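PDB 4YHS: monosaccharide ABC transporter substrate-binding protein, CUT2 family from Bradyrhizobium sp., which probably binds a monosaccharide as the soluble receptor of a CUT2-family ABC importer, and here holds a Bis-Tris molecule. Local coordinates for residues A[192-196]-A[197-201]; A[209-213]-A[214-218]; A[111-114]-A[115-119]; A[135-139]-A[140-144]; A[328-332]-A[333-337]. All coordinates share one frame; numbering follows the deposited sequence.

Contact 1. Residues A[192-196]-A[197-201]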
# COMPACT_ATOMS: atom_id res chain seq x y z
N PRO A 192 15.42 -4.42 -4.11
CA PRO A 192 14.46 -3.63 -3.33
C PRO A 192 13.89 -2.38 -4.03
O PRO A 192 12.90 -1.83 -3.53
CB PRO A 192 15.26 -3.24 -2.08
CG PRO A 192 16.68 -3.36 -2.48
CD PRO A 192 16.76 -4.43 -3.50
N GLY A 193 14.47 -1.97 -5.15
CA GLY A 193 13.98 -0.78 -5.85
C GLY A 193 15.04 0.32 -5.77
O GLY A 193 16.19 0.03 -5.53
N PRO A 194 14.65 1.58 -5.98
CA PRO A 194 15.69 2.63 -6.08
C PRO A 194 16.38 3.00 -4.74
O PRO A 194 15.72 3.29 -3.74
CB PRO A 194 14.91 3.81 -6.64
CG PRO A 194 13.49 3.55 -6.29
CD PRO A 194 13.35 2.06 -6.47
N ALA A 195 17.70 2.95 -4.76
CA ALA A 195 18.50 3.14 -3.57
C ALA A 195 18.21 4.50 -2.95
O ALA A 195 18.14 5.53 -3.65
CB ALA A 195 19.96 3.00 -3.90
N GLY A 196 17.96 4.49 -1.64
CA GLY A 196 17.84 5.74 -0.90
C GLY A 196 16.43 6.29 -0.84
O GLY A 196 16.18 7.23 -0.06
N ALA A 197 15.52 5.75 -1.64
CA ALA A 197 14.12 6.12 -1.56
C ALA A 197 13.58 5.68 -0.19
O ALA A 197 13.91 4.60 0.29
CB ALA A 197 13.32 5.50 -2.70
N GLY A 198 12.74 6.51 0.44
CA GLY A 198 12.23 6.19 1.77
C GLY A 198 11.56 4.82 1.83
O GLY A 198 11.88 4.00 2.69
N TRP A 199 10.63 4.57 0.91
CA TRP A 199 9.87 3.33 0.94
C TRP A 199 10.76 2.10 0.74
O TRP A 199 10.54 1.05 1.35
CB TRP A 199 8.75 3.35 -0.13
CG TRP A 199 9.18 3.40 -1.61
CD1 TRP A 199 9.62 4.49 -2.30
CD2 TRP A 199 9.17 2.31 -2.54
NE1 TRP A 199 9.89 4.14 -3.61
CE2 TRP A 199 9.62 2.81 -3.77
CE3 TRP A 199 8.82 0.96 -2.44
CZ2 TRP A 199 9.73 2.01 -4.89
CZ3 TRP A 199 8.93 0.18 -3.55
CH2 TRP A 199 9.38 0.70 -4.76
N VAL A 200 11.74 2.24 -0.14
CA VAL A 200 12.69 1.17 -0.42
C VAL A 200 13.54 0.82 0.80
O VAL A 200 13.72 -0.36 1.14
CB VAL A 200 13.62 1.57 -1.60
CG1 VAL A 200 14.71 0.58 -1.78
CG2 VAL A 200 12.80 1.72 -2.86
N GLU A 201 14.13 1.85 1.41
CA GLU A 201 15.01 1.64 2.54
C GLU A 201 14.22 1.07 3.73
O GLU A 201 14.75 0.27 4.50
CB GLU A 201 15.72 2.94 2.90
CG GLU A 201 16.58 3.45 1.75
CD GLU A 201 17.78 2.52 1.43
OE1 GLU A 201 18.17 1.71 2.30
OE2 GLU A 201 18.34 2.60 0.31

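Contact 2. Residues A[209-213]-A[214-218]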
# COMPACT_ATOMS: atom_id res chain seq x y z
N ASP A 209 15.56 -7.50 8.73
CA ASP A 209 15.32 -7.75 10.16
C ASP A 209 14.57 -9.06 10.26
O ASP A 209 14.89 -9.88 11.10
CB ASP A 209 14.52 -6.64 10.85
CG ASP A 209 15.30 -5.35 11.04
OD1 ASP A 209 16.55 -5.33 10.88
OD2 ASP A 209 14.64 -4.34 11.38
N ALA A 210 13.59 -9.26 9.38
CA ALA A 210 12.71 -10.43 9.51
C ALA A 210 13.38 -11.76 9.16
O ALA A 210 12.99 -12.79 9.72
CB ALA A 210 11.43 -10.23 8.64
N VAL A 211 14.41 -11.77 8.30
CA VAL A 211 15.07 -13.02 7.92
C VAL A 211 16.27 -13.35 8.81
O VAL A 211 16.83 -14.44 8.72
CB VAL A 211 15.56 -13.00 6.44
CG1 VAL A 211 14.36 -12.81 5.51
CG2 VAL A 211 16.64 -11.95 6.22
N LYS A 212 16.62 -12.42 9.67
CA LYS A 212 17.75 -12.62 10.57
C LYS A 212 17.48 -13.83 11.45
O LYS A 212 16.37 -14.03 11.94
CB LYS A 212 17.95 -11.35 11.40
CG LYS A 212 19.28 -11.24 12.12
CD LYS A 212 19.69 -9.77 12.43
CE LYS A 212 18.57 -8.69 12.30
NZ LYS A 212 17.37 -8.85 13.19
N GLY A 213 18.51 -14.67 11.62
CA GLY A 213 18.40 -15.83 12.48
C GLY A 213 17.74 -17.04 11.83
O GLY A 213 17.36 -17.97 12.53
N SER A 214 17.58 -17.01 10.50
CA SER A 214 17.01 -18.15 9.78
C SER A 214 18.06 -18.75 8.86
O SER A 214 19.19 -18.24 8.82
CB SER A 214 15.78 -17.72 8.97
OG SER A 214 16.15 -16.95 7.85
N ALA A 215 17.71 -19.80 8.13
CA ALA A 215 18.65 -20.40 7.17
C ALA A 215 18.75 -19.61 5.84
O ALA A 215 19.49 -19.99 4.92
CB ALA A 215 18.27 -21.87 6.90
N ILE A 216 18.03 -18.49 5.76
CA ILE A 216 18.10 -17.61 4.60
C ILE A 216 19.41 -16.85 4.58
O ILE A 216 19.81 -16.23 5.58
CB ILE A 216 16.94 -16.59 4.58
CG1 ILE A 216 15.59 -17.29 4.40
CG2 ILE A 216 17.16 -15.56 3.49
CD1 ILE A 216 14.44 -16.47 4.89
N LYS A 217 20.08 -16.89 3.43
CA LYS A 217 21.20 -16.00 3.15
C LYS A 217 20.72 -15.01 2.07
O LYS A 217 20.27 -15.43 1.01
CB LYS A 217 22.42 -16.80 2.70
CG LYS A 217 23.53 -15.95 2.01
CD LYS A 217 24.14 -14.90 2.92
CE LYS A 217 25.02 -13.92 2.15
NZ LYS A 217 25.53 -12.81 3.03
N VAL A 218 20.82 -13.72 2.36
CA VAL A 218 20.46 -12.70 1.39
C VAL A 218 21.71 -12.16 0.71
O VAL A 218 22.69 -11.76 1.36
CB VAL A 218 19.67 -11.56 2.04
CG1 VAL A 218 19.12 -10.65 1.01
CG2 VAL A 218 18.55 -12.10 2.86
O HOH W 1 19.50 -14.89 7.81

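Contact 3. Residues A[111-114]-A[115-119]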
# COMPACT_ATOMS: atom_id res chain seq x y z
N ASP A 111 -8.72 25.07 -3.96
CA ASP A 111 -9.94 25.30 -4.73
C ASP A 111 -11.12 24.48 -4.19
O ASP A 111 -12.24 25.00 -4.15
CB ASP A 111 -9.69 24.97 -6.20
CG ASP A 111 -8.75 25.95 -6.88
OD1 ASP A 111 -8.42 27.02 -6.31
OD2 ASP A 111 -8.35 25.66 -8.02
N CYS A 112 -10.91 23.24 -3.75
CA CYS A 112 -12.07 22.43 -3.34
C CYS A 112 -12.55 22.98 -2.00
O CYS A 112 -13.76 22.98 -1.73
CB CYS A 112 -11.77 20.92 -3.30
SG CYS A 112 -10.81 20.30 -1.93
N VAL A 113 -11.64 23.52 -1.20
CA VAL A 113 -12.04 24.13 0.07
C VAL A 113 -12.78 25.46 -0.16
O VAL A 113 -13.78 25.76 0.51
CB VAL A 113 -10.84 24.38 0.99
CG1 VAL A 113 -11.30 25.15 2.25
CG2 VAL A 113 -10.22 23.03 1.35
N ALA A 114 -12.28 26.27 -1.09
CA ALA A 114 -12.92 27.55 -1.39
C ALA A 114 -14.32 27.34 -1.98
O ALA A 114 -15.25 28.10 -1.72
CB ALA A 114 -12.07 28.37 -2.34
N SER A 115 -14.48 26.27 -2.74
CA SER A 115 -15.77 25.97 -3.36
C SER A 115 -16.79 25.51 -2.33
O SER A 115 -18.00 25.67 -2.52
CB SER A 115 -15.61 24.91 -4.45
OG SER A 115 -15.02 25.49 -5.59
N GLY A 116 -16.29 24.95 -1.22
CA GLY A 116 -17.12 24.49 -0.13
C GLY A 116 -17.04 23.00 0.01
O GLY A 116 -17.39 22.25 -0.91
N THR A 117 -16.56 22.56 1.17
CA THR A 117 -16.48 21.15 1.49
C THR A 117 -16.50 20.94 3.01
O THR A 117 -16.25 21.89 3.78
CB THR A 117 -15.22 20.52 0.90
OG1 THR A 117 -15.32 19.11 0.95
CG2 THR A 117 -13.98 20.96 1.66
N ASP A 118 -16.82 19.73 3.45
CA ASP A 118 -16.85 19.41 4.88
C ASP A 118 -15.57 18.80 5.43
O ASP A 118 -15.22 19.09 6.57
CB ASP A 118 -18.03 18.48 5.16
CG ASP A 118 -19.35 19.12 4.80
OD1 ASP A 118 -19.52 20.33 5.07
OD2 ASP A 118 -20.24 18.42 4.28
N ALA A 119 -14.90 17.98 4.63
CA ALA A 119 -13.62 17.37 5.01
C ALA A 119 -12.76 17.17 3.77
O ALA A 119 -13.29 17.11 2.66
CB ALA A 119 -13.84 16.02 5.72
O HOH W 2 -15.62 21.18 -3.07
O HOH W 3 -15.54 24.90 2.88

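Contact 4. Residues A[135-139]-A[140-144]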
# COMPACT_ATOMS: atom_id res chain seq x y z
N GLY A 135 -2.41 23.52 7.33
CA GLY A 135 -2.57 24.38 8.51
C GLY A 135 -3.69 25.40 8.30
O GLY A 135 -4.45 25.71 9.21
N GLU A 136 -3.80 25.90 7.08
CA GLU A 136 -4.79 26.92 6.76
C GLU A 136 -6.20 26.32 6.73
O GLU A 136 -7.14 26.92 7.24
CB GLU A 136 -4.42 27.58 5.44
CG GLU A 136 -3.10 28.33 5.54
CD GLU A 136 -2.54 28.79 4.21
OE1 GLU A 136 -2.99 28.30 3.15
OE2 GLU A 136 -1.61 29.63 4.23
N ILE A 137 -6.33 25.13 6.16
CA ILE A 137 -7.59 24.40 6.17
C ILE A 137 -8.06 24.09 7.57
O ILE A 137 -9.26 24.16 7.87
CB ILE A 137 -7.45 23.08 5.39
CG1 ILE A 137 -7.21 23.37 3.91
CG2 ILE A 137 -8.67 22.20 5.57
CD1 ILE A 137 -6.54 22.21 3.20
N ALA A 138 -7.13 23.70 8.44
CA ALA A 138 -7.46 23.35 9.81
C ALA A 138 -8.01 24.57 10.55
O ALA A 138 -8.93 24.44 11.36
CB ALA A 138 -6.24 22.79 10.52
N LYS A 139 -7.48 25.75 10.26
CA LYS A 139 -8.00 26.99 10.87
C LYS A 139 -9.48 27.23 10.52
O LYS A 139 -10.14 28.05 11.15
CB LYS A 139 -7.17 28.20 10.44
CG LYS A 139 -5.76 28.23 11.02
CD LYS A 139 -5.03 29.52 10.67
CE LYS A 139 -3.55 29.45 11.04
NZ LYS A 139 -2.89 30.79 11.05
N LYS A 140 -9.99 26.52 9.51
CA LYS A 140 -11.39 26.66 9.10
C LYS A 140 -12.23 25.54 9.65
O LYS A 140 -13.38 25.34 9.23
CB LYS A 140 -11.53 26.70 7.57
CG LYS A 140 -10.96 27.94 6.92
CD LYS A 140 -10.82 27.72 5.43
CE LYS A 140 -10.91 29.01 4.65
NZ LYS A 140 -10.53 28.77 3.22
N LYS A 141 -11.66 24.77 10.57
CA LYS A 141 -12.36 23.67 11.22
C LYS A 141 -12.81 22.58 10.25
O LYS A 141 -13.82 21.91 10.45
CB LYS A 141 -13.57 24.21 11.98
CG LYS A 141 -13.21 25.33 12.93
CD LYS A 141 -14.47 25.96 13.54
CE LYS A 141 -14.81 25.34 14.88
NZ LYS A 141 -14.28 26.18 15.96
N ILE A 142 -12.02 22.39 9.21
CA ILE A 142 -12.24 21.29 8.27
C ILE A 142 -11.27 20.12 8.57
O ILE A 142 -10.06 20.30 8.52
CB ILE A 142 -12.05 21.79 6.83
CG1 ILE A 142 -13.13 22.83 6.48
CG2 ILE A 142 -12.08 20.61 5.85
CD1 ILE A 142 -12.88 23.56 5.18
N PRO A 143 -11.81 18.93 8.88
CA PRO A 143 -10.92 17.79 9.17
C PRO A 143 -10.09 17.41 7.95
O PRO A 143 -10.63 17.41 6.83
CB PRO A 143 -11.88 16.66 9.55
CG PRO A 143 -13.16 17.30 9.86
CD PRO A 143 -13.22 18.57 9.07
N VAL A 144 -8.83 17.06 8.16
CA VAL A 144 -7.96 16.63 7.07
C VAL A 144 -7.47 15.22 7.41
O VAL A 144 -6.87 14.98 8.46
CB VAL A 144 -6.76 17.59 6.86
CG1 VAL A 144 -5.90 17.12 5.71
CG2 VAL A 144 -7.25 19.03 6.62

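Contact 5. Residues A[328-332]-A[333-337]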
# COMPACT_ATOMS: atom_id res chain seq x y z
N PHE A 328 -0.95 -8.96 5.22
CA PHE A 328 -0.88 -10.41 5.15
C PHE A 328 -0.32 -10.80 3.80
O PHE A 328 -0.43 -10.06 2.82
CB PHE A 328 -2.26 -11.07 5.36
CG PHE A 328 -3.32 -10.63 4.36
CD1 PHE A 328 -4.09 -9.50 4.61
CD2 PHE A 328 -3.57 -11.37 3.22
CE1 PHE A 328 -5.09 -9.09 3.73
CE2 PHE A 328 -4.56 -10.96 2.32
CZ PHE A 328 -5.32 -9.82 2.58
N VAL A 329 0.29 -11.99 3.77
CA VAL A 329 0.96 -12.44 2.57
C VAL A 329 -0.03 -13.28 1.76
O VAL A 329 -0.63 -14.20 2.29
CB VAL A 329 2.22 -13.24 2.89
CG1 VAL A 329 2.80 -13.86 1.64
CG2 VAL A 329 3.27 -12.34 3.59
N VAL A 330 -0.17 -12.93 0.49
CA VAL A 330 -0.99 -13.67 -0.44
C VAL A 330 -0.17 -14.70 -1.24
O VAL A 330 0.87 -14.34 -1.84
CB VAL A 330 -1.68 -12.70 -1.40
CG1 VAL A 330 -2.49 -13.44 -2.44
CG2 VAL A 330 -2.57 -11.75 -0.60
N ASP A 331 -0.68 -15.93 -1.31
CA ASP A 331 -0.03 -17.00 -2.08
C ASP A 331 -1.09 -17.93 -2.64
O ASP A 331 -2.27 -17.63 -2.54
CB ASP A 331 0.98 -17.78 -1.23
CG ASP A 331 0.37 -18.51 -0.06
OD1 ASP A 331 -0.87 -18.68 0.04
OD2 ASP A 331 1.19 -18.96 0.78
N SER A 332 -0.68 -19.06 -3.22
CA SER A 332 -1.68 -19.93 -3.86
C SER A 332 -2.72 -20.42 -2.87
O SER A 332 -3.88 -20.65 -3.25
CB SER A 332 -1.02 -21.14 -4.51
OG SER A 332 -0.20 -20.72 -5.58
N ALA A 333 -2.32 -20.63 -1.61
CA ALA A 333 -3.21 -21.24 -0.63
C ALA A 333 -4.30 -20.29 -0.10
O ALA A 333 -5.30 -20.78 0.44
CB ALA A 333 -2.40 -21.81 0.54
N ASN A 334 -4.15 -18.97 -0.25
CA ASN A 334 -5.20 -18.09 0.24
C ASN A 334 -5.72 -17.08 -0.78
O ASN A 334 -6.66 -16.35 -0.50
CB ASN A 334 -4.76 -17.34 1.53
CG ASN A 334 -3.64 -16.35 1.29
OD1 ASN A 334 -3.13 -16.23 0.19
ND2 ASN A 334 -3.29 -15.57 2.34
N ILE A 335 -5.14 -17.03 -1.98
CA ILE A 335 -5.54 -15.98 -2.89
C ILE A 335 -7.03 -16.08 -3.28
O ILE A 335 -7.71 -15.06 -3.40
CB ILE A 335 -4.62 -15.96 -4.17
CG1 ILE A 335 -4.95 -14.72 -5.02
CG2 ILE A 335 -4.71 -17.26 -4.97
CD1 ILE A 335 -3.87 -14.40 -6.04
N ALA A 336 -7.54 -17.29 -3.41
CA ALA A 336 -8.94 -17.49 -3.78
C ALA A 336 -9.90 -17.19 -2.59
O ALA A 336 -11.10 -17.10 -2.78
CB ALA A 336 -9.16 -18.90 -4.32
N THR A 337 -9.36 -17.02 -1.38
CA THR A 337 -10.22 -16.84 -0.18
C THR A 337 -10.45 -15.36 0.11
O THR A 337 -11.34 -15.00 0.89
CB THR A 337 -9.61 -17.51 1.11
OG1 THR A 337 -8.40 -16.82 1.47
CG2 THR A 337 -9.31 -18.98 0.89
O HOH W 4 -6.49 -19.94 -2.55

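Contact 1. Residues A[192-196]-A[197-201]
E201 reaches back from the first turn of helix 198-211 to take the amide hydrogen of G196: OE2 lies 2.7 Å from G196 N and receives it on the lone pair facing away from the other carboxylate oxygen. A bend at chi2 (-66°) brings the carboxylate over the loop. With an alanine here the G196 amide would probably be left without this acceptor, and the loop less firmly tied to the helix. A197 N donates to P194 O over 3.2 Å, closing a type II beta turn; at its third residue, G196 (phi 90°), a CB would be pressed against the carbonyl oxygen of A195, which glycine avoids. A197 is the N-cap of helix 198-211, which follows strand 186-191 in a beta-alpha-beta unit. Inside the loop V200 acts as a wedge, its CG2 3.7 Å from P194 CD and its CG1 3.9 Å from P192 CB. The same CG2 sits 3.5 Å above the centre of the W199 ring, while P194 CD approaches W199 CZ2 to 4.0 Å with the two side chains at about a right angle. The W199 side chain is about 4 Å from the bound Bis-Tris, and its ring meets F164.

Contact 2. Residues A[209-213]-A[214-218]
The flat carbonyl group of V211 receives two donors from S214, neither of them standing over its face. S214 OG, 2.7 Å from V211 O, is tilted 16° from the carbonyl plane; S214 N, 3.2 Å from V211 O, is tilted 33°. The hydrogen bond from S214 N closes a type II beta turn from V211 to S214, in which G213 takes a positive phi that costs glycine little. With OG set between its own backbone N and carbonyl carbon (chi1 72°), S214 also accepts from I216 N, 3.2 Å from OG, which makes an ST turn. Serine suits the place because one small hydroxyl can donate to the helix end and accept from the strand start. A water hydrogen-bonds to both V211 O and I216 O, a second bridge between the same two elements. The V211 side chain crosses those of I216 and V218 at about right angles: CG1 meets I216 CD1 at 3.7 Å, and CG2 meets V218 CG2 at 3.9 Å. The turn thus leads from helix 198-211 into strand 216-218, an outermost strand of the four-stranded parallel sheet, where I216 packs on L175 and A176 of helix 164-178 and V218 touches W190 of strand 186-191.

Contact 3. Residues A[111-114]-A[115-119]
D111 O takes the amide hydrogen of S115, with N and O 2.9 Å apart and an N-H...O angle of 148°, an i to i+4 helical bond near the end of helix 102-115. One residue on, the pattern frays. G116 N lies 3.2 Å from both C112 O and V113 O, and shares its hydrogen weakly between them. Phi of G116 is positive (114°), a conformation in which a CB would be pressed against the carbonyl oxygen of S115, and glycine escapes this by having none. Two waters bridge the helix end and the outgoing chain: one donates to C112 O (2.9 Å) and to G116 O, and another donates to V113 O and accepts from T117 N, each at 3.1 Å. This is the passage from helix 102-115 into strand 119-122, part of the alternating beta-alpha order of the type I periplasmic binding protein fold. A disulfide from C112 to C62 fastens the end of the helix to strand 60-65, the parallel neighbour of strand 119-122. Threonine suits position T117 because its hydroxyl can face the backbone of K60 while its methyl lies on V113. With OG1 opposite the backbone N (chi1 -166°), OG1 lies within weak hydrogen-bonding range of both K60 O and A119 O, while CG2 comes to 4.0 Å from V113 CA. T117 also rests against C62.

Contact 4. Residues A[135-139]-A[140-144]
K141 N donates to A138 O across 2.9 Å, and just before it K140 N donates to I137 O across 3.0 Å. Both donors stand well above the planes of the carbonyls they use, by 59° for A138 and 61° for I137, as the tightening of the chain at the helix end brings each amide over its acceptor. The K141 bond closes a type I beta turn from A138 to K141. K141 itself has left-handed backbone angles (phi 62°), which end the helical path and turn the chain toward strand 144-147, and its long side chain leads off from the turn at the surface. K140 lays CB 3.4 Å from I137 O and then runs extended, its aliphatic part touching V113 of helix 102-115; a lysine can cover apolar neighbours with its methylenes and still keep its ammonium at the surface. Beneath the turn the packing is wholly aliphatic. The CG2 branch of I137 points to the following chain, opposite its own backbone N, and comes to 3.6 Å from both I142 CB and V144 CG2. I137 and V144 cross at about a right angle. Beta-branched residues fill this inner side well, and I109 and V113 extend the cluster around I137. Such a turn, with I137, I142 and V144 packed below it, takes helix 131-138 into strand 144-147 and completes a beta-alpha-beta crossover from the parallel strand 119-122.

Contact 5. Residues A[328-332]-A[333-337]
N334 turns its side-chain amide back along the end of strand 322-331, which pairs antiparallel with strand 293-296 in the mixed sheet, and bonds with the backbone much as a neighbouring strand would. ND2 donates to V329 O at 3.0 Å, and OD1 accepts from D331 N at 2.9 Å in a nearly straight bond (171°). Setting CG between the N334 backbone N and carbonyl carbon (chi1 67°) brings the amide alongside the strand's end, and asparagine fits because one flat group offers donor and acceptor. A leucine in its place would probably leave V329 O and D331 N without these partners and the turn freer to move. D331 crosses N334 at about a right angle, with carboxylate and amide planes 60° apart; its OD1 takes weak bonds from A333 N and N334 N, while OD2 is hydrogen-bonded to Y174. D331 O is gripped twice, by N334 N from above the carbonyl plane and, nearly in line with the C=O, by I335 N at 3.0 Å. On the apolar side V330 CG1 meets I335 CB at 3.7 Å, and I335 packs against Y283 and I286 of helix 280-287. T337 OG1 donates to N334 O over 2.7 Å.

How the contacts relate
Each contact mixes buried residues (V200; V211 and V218; C112 and V113; I137 and V144; V330 and I335) with exposed turn residues. Contact 1 lies nearest the chain's centre, its own centre about 15 Å away against 24 to 27 Å for contacts 2 to 4. Contacts 1 and 2 involve the two ends of helix 198-211: its start lies beside the bound Bis-Tris, its finish leads into an edge strand. Contacts 3 and 4 are successive helix-to-strand passages and touch directly, D118 O lying 3.2 Å from P143 CD. Contact 3 is chiefly backbone and water bonds, whereas the others add apolar side-chain packing. In contact 5 a side-chain amide from the turn pairs with the strand's backbone.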